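PDB 4FQD: NikO protein from Streptomyces tendae, which acts as an enolpyruvyl transferase essential in nikkomycin biosynthesis and belongs to the MurA branch of the EPSP synthase family. Local coordinates for residues T62-L65 and G66-R70; P219-T222 and D223-V227; T270-C273 and A274-L278. The protein carries 4 engineered substitutions. All coordinates share one frame; numbering follows the deposited sequence.

All three contacts are single-helix contacts between residues three or four positions apart. Contacts 1 and 2 lie in one lobe of the molecule, on helices 60-71 and 219-231, with nearest atoms about 10 Å apart; both helices touch helix 34-44. Contact 3 belongs to helix 265-278 in the other lobe, about 14 Å from contact 2 at the nearest atoms. It is buried throughout and apolar in its side-chain meetings. Contact 1 is mostly buried but has a polar outer flank with a water and an arginine. Contact 2, near the start of its helix, is only partly buried and carries two aspartates that pair with basic residues elsewhere.

Contact 1. Residues T62-L65 and G66-R70; sequences TAVL and GEIFR
The ring of F69 lies obliquely to the carbonyl of L65, with CD1 of F69 3.2 Å from L65 O, while the same ring makes an edge-to-face contact with W92. The second flat group, the guanidinium of R70, has G66 O on one face, 3.3 Å above its plane and over its centre. At its edge, in plane, stands a water that accepts from R70 NH2 and donates to A63 O, the latter over 2.8 Å. A63 O thus serves this water as well as the backbone N of E67, and the water ties the arginine to a carbonyl two turns earlier. A bend at chi3 (-61°) helps bring the guanidinium back over G66 O, and its NH1 is held by A76 O.

E67 runs its side chain past the same carbonyl, CG of E67 lying 3.2 Å from A63 O, before extending toward its carboxylate. Helix 60-71 connects strands 50-54 and 75-79, two parallel strands of one mixed sheet with strand 84-88 between them, so it is the helix of a beta-alpha-beta crossover in the inverse barrel fold of this family.

The apolar flank is formed by V64 and I68, whose side chains cross obliquely. V64 CG1, anti to its own backbone N (chi1 -179°), reaches I68 CD1 at 4.0 Å; I68 CG1 passes 3.2 Å from V64 O. Underneath, the backbone bond from I68 N to V64 O, 2.8 Å long, is the shortest of the four that link the two segments. L101 of helix 99-102 touches V64, E67 and I68, and V41 of helix 34-44 packs on L65 and F69.

Contact 2. Residues P219-T222 and D223-V227; sequences PDVT and DMVTV
V221 O receives two backbone N-H groups: V225 N at 3.2 Å, and M224 N in a weak bond with a poor N-H...O angle of 121°. The shortest sound bond starts two residues earlier, where D223 N donates to P219 O over 2.9 Å and is fairly straight at 163°.

The side chain of D223 bends back over this first turn. With CG beside the backbone N (chi1 -70°), the carboxylate turns back toward P219, OD2 of D223 lying alongside the proline, 3.8 Å from P219 CB. On the other flank, T222 CG2 passes OD1 of D223 at 4.0 Å. The carboxylate finds its strong partner outside the helix, in a salt bridge from OD1 to R292, while S36 OG makes a weak hydrogen bond with OD2. V225 CG2 rests over the V221 carbonyl at 3.5 Å from V221 O, whereas V221 CG1 and V225 CG2 are only loosely apposed at 4.5 Å.

D220 forms a salt bridge with K197, and its side chain is about 5 Å from a bound sulfate, probably from the crystallisation liquor; its backbone O takes a hydrogen bond from T39 OG1. The contact forms the first part of helix 219-231, the crossover of a beta-alpha-beta unit that joins the parallel strands 209-213 and 235-239, between which strand 242-248 lies in the same sheet. The helix touches helix 34-44 through M224 and V227, helix 192-204 through V221 and M224, and W243 of strand 242-248 through V221 and V225.

Contact 3. Residues T270-C273 and A274-L278; sequences TWIC and AGVLL
Helix 265-278 runs between strand 257-260, which belongs to one sheet, and strand 283-286, which belongs to another, and from its middle toward its C-terminal end W271 and C273 meet A274 and L277 in the protein interior. The indole of W271 approaches the methyl of A274 with its six-membered ring, CE3 of W271 standing 4.2 Å from A274 CB at an oblique angle. The ring's far end is held by a hydrogen bond from NE1 to E267, one turn back, and its flanks meet L441, D444 and L445 of helix 441-447.

The thiol of C273 projects outward from the helix, and L277 reaches back to it, CD1 of L277 lying 4.1 Å from C273 SG. Anti to the backbone N (chi1 176°), the sulfur is turned to the carbonyl side of CB, where the back-reaching leucine meets it. The leucine also leans on the carbonyl of the cysteine, CG of L277 being 3.5 Å from C273 O. L349 of helix 344-351 touches both side chains. A second apolar pair is I272 and V276: V276 CG2 sits 3.2 Å from I272 O and 4.4 Å from I272 CG2.

Four successive helical bonds join the two segments. That from G275 N to W271 O is the shortest, 2.8 Å, whereas that from L277 N to C273 O has stretched to 3.3 Å with an angle of 143°. T270 turns its hydroxyl to I266 O and to Y438 OH, and L417 of helix 409-419 packs on T270, C273 and A274.

With the buried carbonyls of T270, W271, I272 and C273 each taking an N-H, and the indole nitrogen and threonine hydroxyl paired as well, what remains between the side chains is van der Waals contact among apolar groups and one sulfur.

Contact 1. Residues T62-L65 and G66-R70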
loop_
_atom_site.group_PDB
_atom_site.type_symbol
_atom_site.label_atom_id
_atom_site.label_comp_id
_atom_site.label_asym_id
_atom_site.label_seq_id
_atom_site.Cartn_x
_atom_site.Cartn_y
_atom_site.Cartn_z
ATOM N N THR A 62 30.995 13.431 -4.710
ATOM C CA THR A 62 31.699 14.695 -4.524
ATOM C C THR A 62 33.044 14.700 -5.243
ATOM O O THR A 62 33.403 15.674 -5.906
ATOM C CB THR A 62 31.938 14.995 -3.033
ATOM O OG1 THR A 62 30.706 14.870 -2.313
ATOM C CG2 THR A 62 32.488 16.401 -2.851
ATOM N N ALA A 63 33.782 13.603 -5.110
ATOM C CA ALA A 63 35.102 13.486 -5.719
ATOM C C ALA A 63 35.021 13.484 -7.241
ATOM O O ALA A 63 35.758 14.210 -7.908
ATOM C CB ALA A 63 35.807 12.232 -5.220
ATOM N N VAL A 64 34.120 12.672 -7.785
ATOM C CA VAL A 64 33.982 12.544 -9.233
ATOM C C VAL A 64 33.478 13.836 -9.874
ATOM O O VAL A 64 34.026 14.285 -10.881
ATOM C CB VAL A 64 33.049 11.379 -9.615
ATOM C CG1 VAL A 64 32.939 11.261 -11.127
ATOM C CG2 VAL A 64 33.557 10.078 -9.013
ATOM N N LEU A 65 32.441 14.427 -9.285
ATOM C CA LEU A 65 31.900 15.694 -9.774
ATOM C C LEU A 65 32.966 16.782 -9.766
ATOM O O LEU A 65 33.026 17.614 -10.671
ATOM C CB LEU A 65 30.698 16.135 -8.936
ATOM C CG LEU A 65 29.375 15.404 -9.175
ATOM C CD1 LEU A 65 28.318 15.881 -8.190
ATOM C CD2 LEU A 65 28.903 15.601 -10.606
ATOM N N GLY A 66 33.806 16.768 -8.737
ATOM C CA GLY A 66 34.900 17.715 -8.635
ATOM C C GLY A 66 35.919 17.512 -9.738
ATOM O O GLY A 66 36.445 18.475 -10.296
ATOM N N GLU A 67 36.195 16.252 -10.055
ATOM C CA GLU A 67 37.143 15.919 -11.111
ATOM C C GLU A 67 36.572 16.259 -12.484
ATOM O O GLU A 67 37.294 16.725 -13.363
ATOM C CB GLU A 67 37.531 14.439 -11.045
ATOM C CG GLU A 67 38.342 14.065 -9.812
ATOM C CD GLU A 67 38.590 12.572 -9.707
ATOM O OE1 GLU A 67 38.168 11.832 -10.620
ATOM O OE2 GLU A 67 39.205 12.138 -8.710
ATOM N N ILE A 68 35.275 16.025 -12.658
ATOM C CA ILE A 68 34.599 16.335 -13.915
ATOM C C ILE A 68 34.680 17.829 -14.226
ATOM O O ILE A 68 34.946 18.224 -15.363
ATOM C CB ILE A 68 33.121 15.884 -13.890
ATOM C CG1 ILE A 68 33.031 14.356 -13.906
ATOM C CG2 ILE A 68 32.357 16.464 -15.070
ATOM C CD1 ILE A 68 31.612 13.826 -13.836
ATOM N N PHE A 69 34.461 18.654 -13.206
ATOM C CA PHE A 69 34.539 20.103 -13.356
ATOM C C PHE A 69 35.924 20.557 -13.813
ATOM O O PHE A 69 36.054 21.292 -14.791
ATOM C CB PHE A 69 34.167 20.796 -12.043
ATOM C CG PHE A 69 32.724 21.200 -11.955
ATOM C CD1 PHE A 69 31.718 20.249 -12.018
ATOM C CD2 PHE A 69 32.373 22.531 -11.800
ATOM C CE1 PHE A 69 30.389 20.621 -11.937
ATOM C CE2 PHE A 69 31.045 22.908 -11.718
ATOM C CZ PHE A 69 30.051 21.951 -11.786
ATOM N N ARG A 70 36.956 20.108 -13.105
ATOM C CA ARG A 70 38.327 20.490 -13.426
ATOM C C ARG A 70 38.775 19.945 -14.780
ATOM O O ARG A 70 39.577 20.570 -15.474
ATOM C CB ARG A 70 39.287 20.028 -12.327
ATOM C CG ARG A 70 39.084 20.724 -10.991
ATOM C CD ARG A 70 40.142 20.302 -9.984
ATOM N NE ARG A 70 40.099 18.868 -9.712
ATOM C CZ ARG A 70 39.412 18.317 -8.718
ATOM N NH1 ARG A 70 38.707 19.083 -7.894
ATOM N NH2 ARG A 70 39.429 17.003 -8.545
HETATM O O HOH W 1 37.426 15.963 -6.559
#

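Contact 2. Residues P219-T222 and D223-V227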
loop_
_atom_site.group_PDB
_atom_site.type_symbol
_atom_site.label_atom_id
_atom_site.label_comp_id
_atom_site.label_asym_id
_atom_site.label_seq_id
_atom_site.Cartn_x
_atom_site.Cartn_y
_atom_site.Cartn_z
ATOM N N PRO A 219 13.055 17.384 -1.274
ATOM C CA PRO A 219 14.151 18.365 -1.269
ATOM C C PRO A 219 15.150 18.125 -2.395
ATOM O O PRO A 219 15.877 19.040 -2.784
ATOM C CB PRO A 219 14.825 18.120 0.080
ATOM C CG PRO A 219 13.732 17.641 0.948
ATOM C CD PRO A 219 12.836 16.811 0.067
ATOM N N ASP A 220 15.175 16.891 -2.887
ATOM C CA ASP A 220 15.932 16.503 -4.067
ATOM C C ASP A 220 15.748 17.530 -5.182
ATOM O O ASP A 220 16.716 17.995 -5.785
ATOM C CB ASP A 220 15.425 15.141 -4.541
ATOM C CG ASP A 220 16.505 14.304 -5.174
ATOM O OD1 ASP A 220 17.509 14.879 -5.639
ATOM O OD2 ASP A 220 16.349 13.066 -5.211
ATOM N N VAL A 221 14.491 17.885 -5.433
ATOM C CA VAL A 221 14.137 18.856 -6.459
ATOM C C VAL A 221 13.953 20.247 -5.854
ATOM O O VAL A 221 14.373 21.250 -6.436
ATOM C CB VAL A 221 12.844 18.432 -7.188
ATOM C CG1 VAL A 221 12.279 19.575 -8.011
ATOM C CG2 VAL A 221 13.104 17.217 -8.063
ATOM N N THR A 222 13.333 20.292 -4.679
ATOM C CA THR A 222 13.034 21.547 -3.990
ATOM C C THR A 222 14.266 22.428 -3.787
ATOM O O THR A 222 14.225 23.632 -4.043
ATOM C CB THR A 222 12.347 21.286 -2.628
ATOM O OG1 THR A 222 10.958 21.007 -2.840
ATOM C CG2 THR A 222 12.474 22.495 -1.709
ATOM N N ASP A 223 15.361 21.822 -3.340
ATOM C CA ASP A 223 16.585 22.572 -3.082
ATOM C C ASP A 223 17.240 23.088 -4.362
ATOM O O ASP A 223 17.873 24.143 -4.353
ATOM C CB ASP A 223 17.579 21.736 -2.271
ATOM C CG ASP A 223 17.126 21.522 -0.840
ATOM O OD1 ASP A 223 16.254 22.287 -0.372
ATOM O OD2 ASP A 223 17.643 20.594 -0.182
ATOM N N MET A 224 17.086 22.351 -5.459
ATOM C CA MET A 224 17.638 22.789 -6.736
ATOM C C MET A 224 16.907 24.034 -7.232
ATOM O O MET A 224 17.504 24.907 -7.863
ATOM C CB MET A 224 17.569 21.678 -7.786
ATOM C CG MET A 224 18.294 22.027 -9.081
ATOM S SD MET A 224 18.236 20.738 -10.341
ATOM C CE MET A 224 16.499 20.751 -10.766
ATOM N N VAL A 225 15.611 24.104 -6.941
ATOM C CA VAL A 225 14.808 25.276 -7.270
ATOM C C VAL A 225 15.365 26.510 -6.573
ATOM O O VAL A 225 15.503 27.572 -7.181
ATOM C CB VAL A 225 13.332 25.080 -6.864
ATOM C CG1 VAL A 225 12.568 26.396 -6.945
ATOM C CG2 VAL A 225 12.678 24.019 -7.736
ATOM N N THR A 226 15.695 26.358 -5.294
ATOM C CA THR A 226 16.268 27.447 -4.512
ATOM C C THR A 226 17.619 27.878 -5.078
ATOM O O THR A 226 17.921 29.070 -5.151
ATOM C CB THR A 226 16.433 27.050 -3.031
ATOM O OG1 THR A 226 15.157 26.681 -2.491
ATOM C CG2 THR A 226 17.006 28.205 -2.222
ATOM N N VAL A 227 18.424 26.903 -5.488
ATOM C CA VAL A 227 19.737 27.183 -6.061
ATOM C C VAL A 227 19.614 27.941 -7.379
ATOM O O VAL A 227 20.301 28.941 -7.596
ATOM C CB VAL A 227 20.547 25.891 -6.280
ATOM C CG1 VAL A 227 21.825 26.186 -7.056
ATOM C CG2 VAL A 227 20.868 25.235 -4.947
#

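Contact 3. Residues T270-C273 and A274-L278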
loop_
_atom_site.group_PDB
_atom_site.type_symbol
_atom_site.label_atom_id
_atom_site.label_comp_id
_atom_site.label_asym_id
_atom_site.label_seq_id
_atom_site.Cartn_x
_atom_site.Cartn_y
_atom_site.Cartn_z
ATOM N N THR A 270 18.720 5.686 8.533
ATOM C CA THR A 270 19.672 4.638 8.885
ATOM C C THR A 270 20.069 4.695 10.358
ATOM O O THR A 270 20.136 3.667 11.030
ATOM C CB THR A 270 20.942 4.723 8.015
ATOM O OG1 THR A 270 20.580 4.666 6.630
ATOM C CG2 THR A 270 21.889 3.576 8.335
ATOM N N TRP A 271 20.325 5.899 10.856
ATOM C CA TRP A 271 20.746 6.068 12.242
ATOM C C TRP A 271 19.601 5.877 13.233
ATOM O O TRP A 271 19.809 5.391 14.344
ATOM C CB TRP A 271 21.414 7.430 12.449
ATOM C CG TRP A 271 22.775 7.521 11.836
ATOM C CD1 TRP A 271 23.178 8.381 10.856
ATOM C CD2 TRP A 271 23.914 6.713 12.153
ATOM N NE1 TRP A 271 24.499 8.162 10.548
ATOM C CE2 TRP A 271 24.973 7.142 11.332
ATOM C CE3 TRP A 271 24.142 5.669 13.057
ATOM C CZ2 TRP A 271 26.240 6.566 11.384
ATOM C CZ3 TRP A 271 25.399 5.099 13.108
ATOM C CH2 TRP A 271 26.432 5.548 12.277
ATOM N N ILE A 272 18.396 6.264 12.829
ATOM C CA ILE A 272 17.213 6.040 13.650
ATOM C C ILE A 272 16.979 4.539 13.803
ATOM O O ILE A 272 16.684 4.054 14.896
ATOM C CB ILE A 272 15.964 6.708 13.044
ATOM C CG1 ILE A 272 16.098 8.233 13.103
ATOM C CG2 ILE A 272 14.708 6.267 13.777
ATOM C CD1 ILE A 272 14.954 8.973 12.442
ATOM N N CYS A 273 17.130 3.812 12.700
ATOM C CA CYS A 273 17.009 2.360 12.712
ATOM C C CYS A 273 18.070 1.736 13.614
ATOM O O CYS A 273 17.793 0.792 14.353
ATOM C CB CYS A 273 17.135 1.803 11.293
ATOM S SG CYS A 273 17.113 -0.003 11.190
ATOM N N ALA A 274 19.280 2.279 13.551
ATOM C CA ALA A 274 20.390 1.781 14.356
ATOM C C ALA A 274 20.192 2.083 15.839
ATOM O O ALA A 274 20.439 1.230 16.691
ATOM C CB ALA A 274 21.705 2.370 13.864
ATOM N N GLY A 275 19.747 3.300 16.139
ATOM C CA GLY A 275 19.530 3.716 17.513
ATOM C C GLY A 275 18.443 2.922 18.215
ATOM O O GLY A 275 18.560 2.604 19.398
ATOM N N VAL A 276 17.385 2.599 17.482
ATOM C CA VAL A 276 16.262 1.853 18.038
ATOM C C VAL A 276 16.635 0.402 18.343
ATOM O O VAL A 276 16.226 -0.154 19.365
ATOM C CB VAL A 276 15.039 1.893 17.088
ATOM C CG1 VAL A 276 13.986 0.881 17.507
ATOM C CG2 VAL A 276 14.445 3.292 17.047
ATOM N N LEU A 277 17.434 -0.200 17.468
ATOM C CA LEU A 277 17.703 -1.634 17.546
ATOM C C LEU A 277 19.057 -2.007 18.152
ATOM O O LEU A 277 19.228 -3.122 18.644
ATOM C CB LEU A 277 17.574 -2.270 16.159
ATOM C CG LEU A 277 16.221 -2.103 15.464
ATOM C CD1 LEU A 277 16.229 -2.779 14.101
ATOM C CD2 LEU A 277 15.099 -2.647 16.335
ATOM N N LEU A 278 20.017 -1.087 18.122
ATOM C CA LEU A 278 21.383 -1.422 18.523
ATOM C C LEU A 278 21.901 -0.656 19.738
ATOM O O LEU A 278 22.849 -1.092 20.389
ATOM C CB LEU A 278 22.343 -1.243 17.343
ATOM C CG LEU A 278 22.001 -2.027 16.075
ATOM C CD1 LEU A 278 23.004 -1.729 14.970
ATOM C CD2 LEU A 278 21.937 -3.522 16.360
#